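Local coordinates for protein serine-pyruvate aminotransferase (AgxT) (PDB 3ZRP) that probably transfers amino groups from serine to pyruvate and from alanine to glyoxylate, using pyridoxal 5'-phosphate as cofactor, at residues A[83-93]-A[107-115]; A[146-154]-A[177-185]. One frame throughout, in Å; residues are numbered along the deposited sequence.

Contact 1: residues A[83-93]-A[107-115]; sequences VSNGVFGDRWE and RPSPGDYVK. With PLP (pyridoxal-5'-phosphate), chain C.
V83, last residue of strand 79-83, sets its CG1 against CB of V114 at 3.5 Å, a small apolar touch at the strand end of the contact. One residue on, the carbonyl oxygen of S84 meets R107 through a CA-H...O contact. N85 then reaches across with its amide: OD1 accepts the backbone N-H of V114 at 3.2 Å, the donor tilted 28° from the carbonyl plane, while ND2 is held by E144. The N85 carbonyl oxygen takes two waters, one shared with the carbonyl oxygen of D112 and the other with the N-H of G111. G86 occupies the N-cap position of the helix that follows. On its first turn the F88 ring lies over the pyridine ring of PLP, CD1 being 3.5 Å from PLP C5, and V87 CG1 covers the opposite face. D90 takes the first of two salt bridges to R107: its OD1 accepts NE and NH2 of R107, each at 3.0 Å, as well as S84 OG at 2.6 Å. This is a side-on grip on a single oxygen, with carboxylate and guanidinium planes 62° apart. A turn later E93, extended with CG anti to the backbone N (chi1 -174°), brings OE1 into the guanidinium plane, 2.9 Å from R107 NH2; a water joins its OE2 to R107 NH1. The guanidinium is thus anchored along its edge by two helix carboxylates. The arrangement belongs to the strand-turn-helix at the cofactor site of a class-V aminotransferase, where the helix start supplies the aromatic ring that lies over the cofactor.

Contact 2: residues A[146-154]-A[177-185]; sequences VKDVINKIR and EWNVDVYLT
R154 and D181 form the charged end of this contact. The NH1 of R154 gives a nearly straight bond to D181 OD2 (2.7 Å, 171° at the hydrogen) and a second to the carbonyl oxygen of N179 at 2.9 Å, both acceptors lying near the guanidinium plane; NH2 adds a weak bond to D181 OD2. Bends at chi2 (65°) and chi3 (-84°) fold the arginine chain so that CD passes the N179 amide. Neighbours add further bonds: R154 NH2 binds the carbonyl oxygen of V157, D181 OD2 also accepts the I160 N-H, and D181 OD1 pairs with S203 OG. Cutting R154 back to an alanine would remove NH1 and NH2 and is likely to leave the buried D181 carboxylate short of its salt-bridge partner and the N179 carbonyl without this donor. Toward the helix start the contact turns apolar. I150 CD1 packs on V180 CG2 at 3.5 Å, V146 CG2 touches W178 CZ3, and K147 CB lies over the face of W178, 3.8 Å from the centroid of its five-membered ring, in a CH-pi contact. With R154, the I160 N-H and S203 OG as partners, the buried charge of D181 is probably stabilised by the salt bridge together with these bonds, and the bridge ties R154 to the residues leading into strand 182-186.

Contact 1 closes before contact 2 opens along the chain, and their centres lie about 17 Å apart, yet they meet directly: W92 CH2 of the helix in 83-93 packs on L184 CD2 of strand 182-186 at 3.7 Å. Both borrow strands of the same seven-stranded mixed sheet, and L133 of strand 128-134 touches V83 of contact 1 as well as V146 and I150 of contact 2. Their relation to PLP differs. Contact 1 reaches the cofactor itself through F88, on which Y240 of the second subunit also packs. Contact 2 stands further back, the Y183 side chain about 10 Å from the bound PLP at their nearest atoms.

Contact 1: residues A[83-93]-A[107-115]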
loop_
_atom_site.group_PDB
_atom_site.type_symbol
_atom_site.label_atom_id
_atom_site.label_comp_id
_atom_site.label_asym_id
_atom_site.label_seq_id
_atom_site.Cartn_x
_atom_site.Cartn_y
_atom_site.Cartn_z
ATOM N N VAL A 83 16.356 -17.958 9.587
ATOM C CA VAL A 83 17.781 -17.968 9.224
ATOM C C VAL A 83 18.154 -16.548 8.796
ATOM O O VAL A 83 17.900 -16.165 7.655
ATOM C CB VAL A 83 18.017 -18.964 8.077
ATOM C CG1 VAL A 83 19.505 -19.005 7.723
ATOM C CG2 VAL A 83 17.537 -20.422 8.509
ATOM N N SER A 84 18.709 -15.772 9.728
ATOM C CA SER A 84 18.975 -14.353 9.542
ATOM C C SER A 84 20.455 -13.970 9.381
ATOM O O SER A 84 21.268 -14.120 10.311
ATOM C CB SER A 84 18.431 -13.574 10.722
ATOM O OG SER A 84 18.825 -12.220 10.612
ATOM N N ASN A 85 20.764 -13.434 8.203
ATOM C CA ASN A 85 22.093 -12.913 7.903
ATOM C C ASN A 85 22.265 -11.428 8.165
ATOM O O ASN A 85 23.329 -10.879 7.898
ATOM C CB ASN A 85 22.470 -13.221 6.462
ATOM C CG ASN A 85 22.447 -14.677 6.181
ATOM O OD1 ASN A 85 22.830 -15.481 7.044
ATOM N ND2 ASN A 85 21.983 -15.056 5.001
ATOM N N GLY A 86 21.238 -10.771 8.696
ATOM C CA GLY A 86 21.329 -9.315 8.929
ATOM C C GLY A 86 19.975 -8.684 9.156
ATOM O O GLY A 86 19.040 -9.374 9.538
ATOM N N VAL A 87 19.904 -7.364 8.971
ATOM C CA VAL A 87 18.687 -6.546 9.210
ATOM C C VAL A 87 17.357 -7.127 8.742
ATOM O O VAL A 87 16.372 -7.124 9.479
ATOM C CB VAL A 87 18.861 -5.127 8.529
ATOM C CG1 VAL A 87 17.593 -4.275 8.648
ATOM C CG2 VAL A 87 20.030 -4.412 9.126
ATOM N N PHE A 88 17.297 -7.580 7.492
ATOM C CA PHE A 88 16.021 -8.024 6.954
ATOM C C PHE A 88 15.683 -9.488 7.311
ATOM O O PHE A 88 14.506 -9.848 7.399
ATOM C CB PHE A 88 15.911 -7.697 5.458
ATOM C CG PHE A 88 15.902 -6.215 5.185
ATOM C CD1 PHE A 88 14.733 -5.474 5.378
ATOM C CD2 PHE A 88 17.073 -5.544 4.846
ATOM C CE1 PHE A 88 14.722 -4.078 5.162
ATOM C CE2 PHE A 88 17.080 -4.159 4.643
ATOM C CZ PHE A 88 15.894 -3.427 4.794
ATOM N N GLY A 89 16.697 -10.314 7.575
ATOM C CA GLY A 89 16.440 -11.564 8.310
ATOM C C GLY A 89 15.834 -11.269 9.677
ATOM O O GLY A 89 14.847 -11.878 10.096
ATOM N N ASP A 90 16.409 -10.290 10.378
ATOM C CA ASP A 90 15.913 -9.928 11.688
ATOM C C ASP A 90 14.478 -9.400 11.636
ATOM O O ASP A 90 13.741 -9.514 12.615
ATOM C CB ASP A 90 16.844 -8.896 12.338
ATOM C CG ASP A 90 18.198 -9.507 12.748
ATOM O OD1 ASP A 90 18.379 -10.746 12.759
ATOM O OD2 ASP A 90 19.102 -8.742 13.033
ATOM N N ARG A 91 14.090 -8.810 10.510
ATOM C CA ARG A 91 12.715 -8.321 10.366
ATOM C C ARG A 91 11.674 -9.446 10.494
ATOM O O ARG A 91 10.583 -9.217 11.014
ATOM C CB ARG A 91 12.535 -7.482 9.081
ATOM C CG ARG A 91 11.107 -7.027 8.777
ATOM C CD ARG A 91 11.102 -5.853 7.790
ATOM N NE ARG A 91 11.702 -4.702 8.482
ATOM C CZ ARG A 91 11.596 -3.431 8.117
ATOM N NH1 ARG A 91 10.885 -3.080 7.051
ATOM N NH2 ARG A 91 12.179 -2.498 8.855
ATOM N N TRP A 92 11.980 -10.651 10.014
ATOM C CA TRP A 92 11.085 -11.766 10.252
ATOM C C TRP A 92 10.787 -11.915 11.766
ATOM O O TRP A 92 9.627 -12.063 12.165
ATOM C CB TRP A 92 11.697 -13.086 9.760
ATOM C CG TRP A 92 11.707 -13.365 8.288
ATOM C CD1 TRP A 92 12.815 -13.559 7.519
ATOM C CD2 TRP A 92 10.577 -13.552 7.422
ATOM N NE1 TRP A 92 12.450 -13.835 6.225
ATOM C CE2 TRP A 92 11.078 -13.824 6.138
ATOM C CE3 TRP A 92 9.185 -13.480 7.607
ATOM C CZ2 TRP A 92 10.244 -14.077 5.040
ATOM C CZ3 TRP A 92 8.342 -13.712 6.515
ATOM C CH2 TRP A 92 8.878 -13.999 5.240
ATOM N N GLU A 93 11.832 -11.878 12.590
ATOM C CA GLU A 93 11.688 -11.952 14.054
ATOM C C GLU A 93 10.858 -10.780 14.628
ATOM O O GLU A 93 9.985 -10.997 15.485
ATOM C CB GLU A 93 13.067 -12.019 14.753
ATOM C CG GLU A 93 12.971 -12.238 16.248
ATOM C CD GLU A 93 14.291 -12.244 16.977
ATOM O OE1 GLU A 93 15.218 -11.488 16.603
ATOM O OE2 GLU A 93 14.385 -13.015 17.957
ATOM N N ARG A 107 21.926 -17.040 13.479
ATOM C CA ARG A 107 22.700 -15.957 12.853
ATOM C C ARG A 107 24.168 -16.360 12.654
ATOM O O ARG A 107 24.690 -17.174 13.450
ATOM C CB ARG A 107 22.653 -14.719 13.766
ATOM C CG ARG A 107 21.269 -14.104 13.893
ATOM C CD ARG A 107 21.296 -12.856 14.757
ATOM N NE ARG A 107 19.976 -12.226 14.762
ATOM C CZ ARG A 107 19.004 -12.502 15.627
ATOM N NH1 ARG A 107 19.175 -13.419 16.589
ATOM N NH2 ARG A 107 17.849 -11.848 15.534
ATOM N N PRO A 108 24.856 -15.778 11.632
ATOM C CA PRO A 108 26.310 -16.002 11.448
ATOM C C PRO A 108 27.139 -14.848 12.001
ATOM O O PRO A 108 26.560 -13.930 12.593
ATOM C CB PRO A 108 26.444 -16.050 9.926
ATOM C CG PRO A 108 25.383 -15.020 9.435
ATOM C CD PRO A 108 24.288 -14.976 10.516
ATOM N N SER A 109 28.474 -14.895 11.839
ATOM C CA SER A 109 29.338 -13.758 12.179
ATOM C C SER A 109 28.994 -12.598 11.250
ATOM O O SER A 109 28.476 -12.836 10.168
ATOM C CB SER A 109 30.820 -14.134 12.026
ATOM O OG SER A 109 31.064 -15.407 12.594
ATOM N N PRO A 110 29.272 -11.338 11.672
ATOM C CA PRO A 110 28.847 -10.236 10.794
ATOM C C PRO A 110 29.290 -10.388 9.339
ATOM O O PRO A 110 30.465 -10.674 9.072
ATOM C CB PRO A 110 29.499 -9.011 11.430
ATOM C CG PRO A 110 29.494 -9.347 12.912
ATOM C CD PRO A 110 29.774 -10.826 12.971
ATOM N N GLY A 111 28.347 -10.230 8.411
ATOM C CA GLY A 111 28.681 -10.196 6.983
ATOM C C GLY A 111 28.871 -11.552 6.366
ATOM O O GLY A 111 29.192 -11.658 5.182
ATOM N N ASP A 112 28.718 -12.592 7.184
ATOM C CA ASP A 112 28.793 -13.980 6.724
ATOM C C ASP A 112 27.374 -14.496 6.483
ATOM O O ASP A 112 26.420 -13.714 6.457
ATOM C CB ASP A 112 29.492 -14.846 7.798
ATOM C CG ASP A 112 30.268 -16.021 7.209
ATOM O OD1 ASP A 112 29.720 -16.836 6.432
ATOM O OD2 ASP A 112 31.461 -16.127 7.526
ATOM N N TYR A 113 27.233 -15.804 6.291
ATOM C CA TYR A 113 25.940 -16.421 6.032
ATOM C C TYR A 113 25.831 -17.784 6.720
ATOM O O TYR A 113 26.843 -18.438 6.959
ATOM C CB TYR A 113 25.672 -16.552 4.533
ATOM C CG TYR A 113 26.513 -17.576 3.789
ATOM C CD1 TYR A 113 27.806 -17.261 3.313
ATOM C CD2 TYR A 113 26.014 -18.843 3.531
ATOM C CE1 TYR A 113 28.577 -18.216 2.630
ATOM C CE2 TYR A 113 26.764 -19.797 2.833
ATOM C CZ TYR A 113 28.043 -19.478 2.393
ATOM O OH TYR A 113 28.761 -20.440 1.709
ATOM N N VAL A 114 24.605 -18.185 7.057
ATOM C CA VAL A 114 24.353 -19.454 7.752
ATOM C C VAL A 114 24.450 -20.581 6.743
ATOM O O VAL A 114 23.738 -20.589 5.759
ATOM C CB VAL A 114 22.951 -19.465 8.421
ATOM C CG1 VAL A 114 22.741 -20.778 9.188
ATOM C CG2 VAL A 114 22.830 -18.275 9.361
ATOM N N LYS A 115 25.335 -21.551 7.010
ATOM C CA LYS A 115 25.589 -22.642 6.072
ATOM C C LYS A 115 24.424 -23.616 6.015
ATOM O O LYS A 115 23.739 -23.797 7.017
ATOM C CB LYS A 115 26.888 -23.370 6.461
ATOM C CG LYS A 115 28.084 -22.433 6.636
ATOM C CD LYS A 115 28.410 -21.722 5.296
ATOM C CE LYS A 115 29.571 -20.734 5.446
ATOM N NZ LYS A 115 29.361 -19.724 6.519
HETATM N N1 PLP C . 13.574 -7.621 2.683
HETATM C C2 PLP C . 14.689 -7.163 2.017
HETATM C C2A PLP C . 15.794 -8.137 1.702
HETATM C C3 PLP C . 14.785 -5.811 1.619
HETATM O O3 PLP C . 15.767 -5.428 0.989
HETATM C C4 PLP C . 13.745 -4.917 1.896
HETATM C C4A PLP C . 13.864 -3.466 1.417
HETATM C C5 PLP C . 12.631 -5.419 2.603
HETATM C C6 PLP C . 12.536 -6.777 2.972
HETATM C C5A PLP C . 11.456 -4.564 2.978
HETATM O O4P PLP C . 10.681 -4.121 1.861
HETATM P P PLP C . 9.722 -2.860 1.918
HETATM O O1P PLP C . 9.172 -2.835 0.526
HETATM O O2P PLP C . 10.663 -1.743 2.223
HETATM O O3P PLP C . 8.758 -3.198 3.001
HETATM O O HOH W 1 25.487 -11.066 6.157
HETATM O O HOH W 2 25.601 -10.054 9.547
HETATM O O HOH W 3 21.482 -9.882 12.795
HETATM O O HOH W 4 17.016 -13.801 18.343
#

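Contact 2: residues A[146-154]-A[177-185]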
loop_
_atom_site.group_PDB
_atom_site.type_symbol
_atom_site.label_atom_id
_atom_site.label_comp_id
_atom_site.label_asym_id
_atom_site.label_seq_id
_atom_site.Cartn_x
_atom_site.Cartn_y
_atom_site.Cartn_z
ATOM N N VAL A 146 20.147 -20.654 -1.199
ATOM C CA VAL A 146 18.817 -21.145 -0.885
ATOM C C VAL A 146 18.557 -22.542 -1.412
ATOM O O VAL A 146 18.029 -23.369 -0.656
ATOM C CB VAL A 146 17.697 -20.113 -1.251
ATOM C CG1 VAL A 146 17.809 -18.885 -0.327
ATOM C CG2 VAL A 146 17.769 -19.690 -2.695
ATOM N N LYS A 147 18.944 -22.826 -2.663
ATOM C CA LYS A 147 18.788 -24.169 -3.213
ATOM C C LYS A 147 19.458 -25.191 -2.297
ATOM O O LYS A 147 18.817 -26.160 -1.886
ATOM C CB LYS A 147 19.326 -24.256 -4.638
ATOM C CG LYS A 147 19.237 -25.645 -5.262
ATOM C CD LYS A 147 19.906 -25.696 -6.636
ATOM C CE LYS A 147 21.356 -25.190 -6.625
ATOM N NZ LYS A 147 22.309 -26.101 -5.925
ATOM N N ASP A 148 20.729 -24.954 -1.957
ATOM C CA ASP A 148 21.486 -25.858 -1.073
ATOM C C ASP A 148 20.870 -26.022 0.323
ATOM O O ASP A 148 20.808 -27.139 0.850
ATOM C CB ASP A 148 22.927 -25.393 -0.939
ATOM C CG ASP A 148 23.711 -25.505 -2.244
ATOM O OD1 ASP A 148 23.233 -26.126 -3.219
ATOM O OD2 ASP A 148 24.823 -24.954 -2.280
ATOM N N VAL A 149 20.419 -24.916 0.921
ATOM C CA VAL A 149 19.701 -24.984 2.211
ATOM C C VAL A 149 18.433 -25.828 2.111
ATOM O O VAL A 149 18.202 -26.714 2.944
ATOM C CB VAL A 149 19.342 -23.576 2.764
ATOM C CG1 VAL A 149 18.485 -23.704 4.025
ATOM C CG2 VAL A 149 20.587 -22.783 3.051
ATOM N N ILE A 150 17.621 -25.575 1.089
ATOM C CA ILE A 150 16.344 -26.269 0.944
ATOM C C ILE A 150 16.540 -27.767 0.634
ATOM O O ILE A 150 15.803 -28.619 1.139
ATOM C CB ILE A 150 15.457 -25.571 -0.109
ATOM C CG1 ILE A 150 15.008 -24.210 0.441
ATOM C CG2 ILE A 150 14.245 -26.431 -0.485
ATOM C CD1 ILE A 150 14.284 -23.363 -0.577
ATOM N N ASN A 151 17.535 -28.077 -0.195
ATOM C CA ASN A 151 17.877 -29.472 -0.489
ATOM C C ASN A 151 18.072 -30.267 0.799
ATOM O O ASN A 151 17.612 -31.404 0.905
ATOM C CB ASN A 151 19.122 -29.567 -1.390
ATOM C CG ASN A 151 19.559 -31.015 -1.663
ATOM O OD1 ASN A 151 19.039 -31.679 -2.563
ATOM N ND2 ASN A 151 20.538 -31.491 -0.897
ATOM N N LYS A 152 18.734 -29.655 1.780
ATOM C CA LYS A 152 18.999 -30.308 3.049
ATOM C C LYS A 152 17.768 -30.382 3.947
ATOM O O LYS A 152 17.541 -31.404 4.592
ATOM C CB LYS A 152 20.152 -29.628 3.787
ATOM C CG LYS A 152 21.524 -29.833 3.109
ATOM C CD LYS A 152 22.649 -29.397 4.031
ATOM C CE LYS A 152 24.021 -29.537 3.363
ATOM N NZ LYS A 152 24.301 -30.959 3.012
ATOM N N ILE A 153 16.969 -29.311 3.984
ATOM C CA ILE A 153 15.910 -29.214 5.005
ATOM C C ILE A 153 14.513 -29.589 4.572
ATOM O O ILE A 153 13.658 -29.803 5.439
ATOM C CB ILE A 153 15.881 -27.817 5.692
ATOM C CG1 ILE A 153 15.307 -26.746 4.747
ATOM C CG2 ILE A 153 17.273 -27.466 6.215
ATOM C CD1 ILE A 153 15.166 -25.359 5.398
ATOM N N ARG A 154 14.269 -29.697 3.258
ATOM C CA ARG A 154 12.906 -29.855 2.747
ATOM C C ARG A 154 12.115 -30.949 3.478
ATOM O O ARG A 154 10.940 -30.768 3.809
ATOM C CB ARG A 154 12.919 -30.114 1.240
ATOM C CG ARG A 154 11.543 -30.272 0.563
ATOM C CD ARG A 154 10.701 -28.996 0.604
ATOM N NE ARG A 154 9.952 -28.831 1.855
ATOM C CZ ARG A 154 9.044 -27.877 2.070
ATOM N NH1 ARG A 154 8.768 -27.001 1.127
ATOM N NH2 ARG A 154 8.397 -27.806 3.221
ATOM N N GLU A 177 10.891 -25.748 -8.655
ATOM C CA GLU A 177 11.950 -26.753 -8.679
ATOM C C GLU A 177 12.615 -26.927 -7.314
ATOM O O GLU A 177 12.897 -28.052 -6.907
ATOM C CB GLU A 177 12.988 -26.420 -9.744
ATOM C CG GLU A 177 13.900 -27.590 -10.096
ATOM C CD GLU A 177 15.108 -27.155 -10.895
ATOM O OE1 GLU A 177 14.925 -26.602 -12.003
ATOM O OE2 GLU A 177 16.239 -27.366 -10.406
ATOM N N TRP A 178 12.834 -25.826 -6.602
ATOM C CA TRP A 178 13.408 -25.890 -5.258
ATOM C C TRP A 178 12.373 -26.232 -4.187
ATOM O O TRP A 178 12.746 -26.474 -3.038
ATOM C CB TRP A 178 14.126 -24.599 -4.879
ATOM C CG TRP A 178 15.193 -24.145 -5.828
ATOM C CD1 TRP A 178 15.891 -24.918 -6.735
ATOM C CD2 TRP A 178 15.744 -22.827 -5.918
ATOM N NE1 TRP A 178 16.795 -24.143 -7.420
ATOM C CE2 TRP A 178 16.728 -22.852 -6.944
ATOM C CE3 TRP A 178 15.476 -21.612 -5.260
ATOM C CZ2 TRP A 178 17.474 -21.726 -7.305
ATOM C CZ3 TRP A 178 16.212 -20.476 -5.637
ATOM C CH2 TRP A 178 17.206 -20.544 -6.647
ATOM N N ASN A 179 11.097 -26.291 -4.580
ATOM C CA ASN A 179 9.978 -26.623 -3.680
ATOM C C ASN A 179 9.861 -25.601 -2.524
ATOM O O ASN A 179 9.935 -25.961 -1.365
ATOM C CB ASN A 179 10.098 -28.076 -3.174
ATOM C CG ASN A 179 8.752 -28.701 -2.758
ATOM O OD1 ASN A 179 7.701 -28.042 -2.705
ATOM N ND2 ASN A 179 8.796 -30.000 -2.451
ATOM N N VAL A 180 9.712 -24.325 -2.873
ATOM C CA VAL A 180 9.493 -23.241 -1.889
ATOM C C VAL A 180 7.991 -23.093 -1.734
ATOM O O VAL A 180 7.238 -23.233 -2.710
ATOM C CB VAL A 180 10.124 -21.904 -2.354
ATOM C CG1 VAL A 180 9.817 -20.721 -1.340
ATOM C CG2 VAL A 180 11.620 -22.070 -2.532
ATOM N N ASP A 181 7.541 -22.820 -0.513
ATOM C CA ASP A 181 6.108 -22.654 -0.271
ATOM C C ASP A 181 5.592 -21.237 -0.418
ATOM O O ASP A 181 4.446 -21.040 -0.850
ATOM C CB ASP A 181 5.740 -23.261 1.071
ATOM C CG ASP A 181 6.012 -24.746 1.088
ATOM O OD1 ASP A 181 5.343 -25.457 0.299
ATOM O OD2 ASP A 181 6.929 -25.165 1.822
ATOM N N VAL A 182 6.427 -20.266 -0.022
ATOM C CA VAL A 182 6.189 -18.838 -0.292
ATOM C C VAL A 182 7.489 -18.198 -0.747
ATOM O O VAL A 182 8.476 -18.205 -0.033
ATOM C CB VAL A 182 5.719 -18.036 0.969
ATOM C CG1 VAL A 182 5.443 -16.564 0.579
ATOM C CG2 VAL A 182 4.460 -18.664 1.624
ATOM N N TYR A 183 7.490 -17.630 -1.944
ATOM C CA TYR A 183 8.632 -16.856 -2.419
ATOM C C TYR A 183 8.054 -15.454 -2.576
ATOM O O TYR A 183 6.996 -15.300 -3.182
ATOM C CB TYR A 183 9.169 -17.420 -3.766
ATOM C CG TYR A 183 10.676 -17.445 -3.822
ATOM C CD1 TYR A 183 11.411 -16.254 -3.755
ATOM C CD2 TYR A 183 11.381 -18.662 -3.903
ATOM C CE1 TYR A 183 12.804 -16.256 -3.777
ATOM C CE2 TYR A 183 12.783 -18.683 -3.946
ATOM C CZ TYR A 183 13.490 -17.468 -3.863
ATOM O OH TYR A 183 14.864 -17.437 -3.872
ATOM N N LEU A 184 8.674 -14.444 -1.980
ATOM C CA LEU A 184 8.047 -13.138 -2.010
ATOM C C LEU A 184 9.052 -12.066 -2.445
ATOM O O LEU A 184 10.284 -12.257 -2.344
ATOM C CB LEU A 184 7.388 -12.802 -0.651
ATOM C CG LEU A 184 8.333 -12.687 0.551
ATOM C CD1 LEU A 184 8.958 -11.280 0.639
ATOM C CD2 LEU A 184 7.627 -13.043 1.875
ATOM N N THR A 185 8.515 -10.971 -2.973
ATOM C CA THR A 185 9.327 -9.843 -3.379
ATOM C C THR A 185 8.512 -8.529 -3.258
ATOM O O THR A 185 7.413 -8.512 -2.655
ATOM C CB THR A 185 9.986 -10.077 -4.789
ATOM O OG1 THR A 185 10.962 -9.070 -5.024
ATOM C CG2 THR A 185 8.969 -10.058 -5.935
#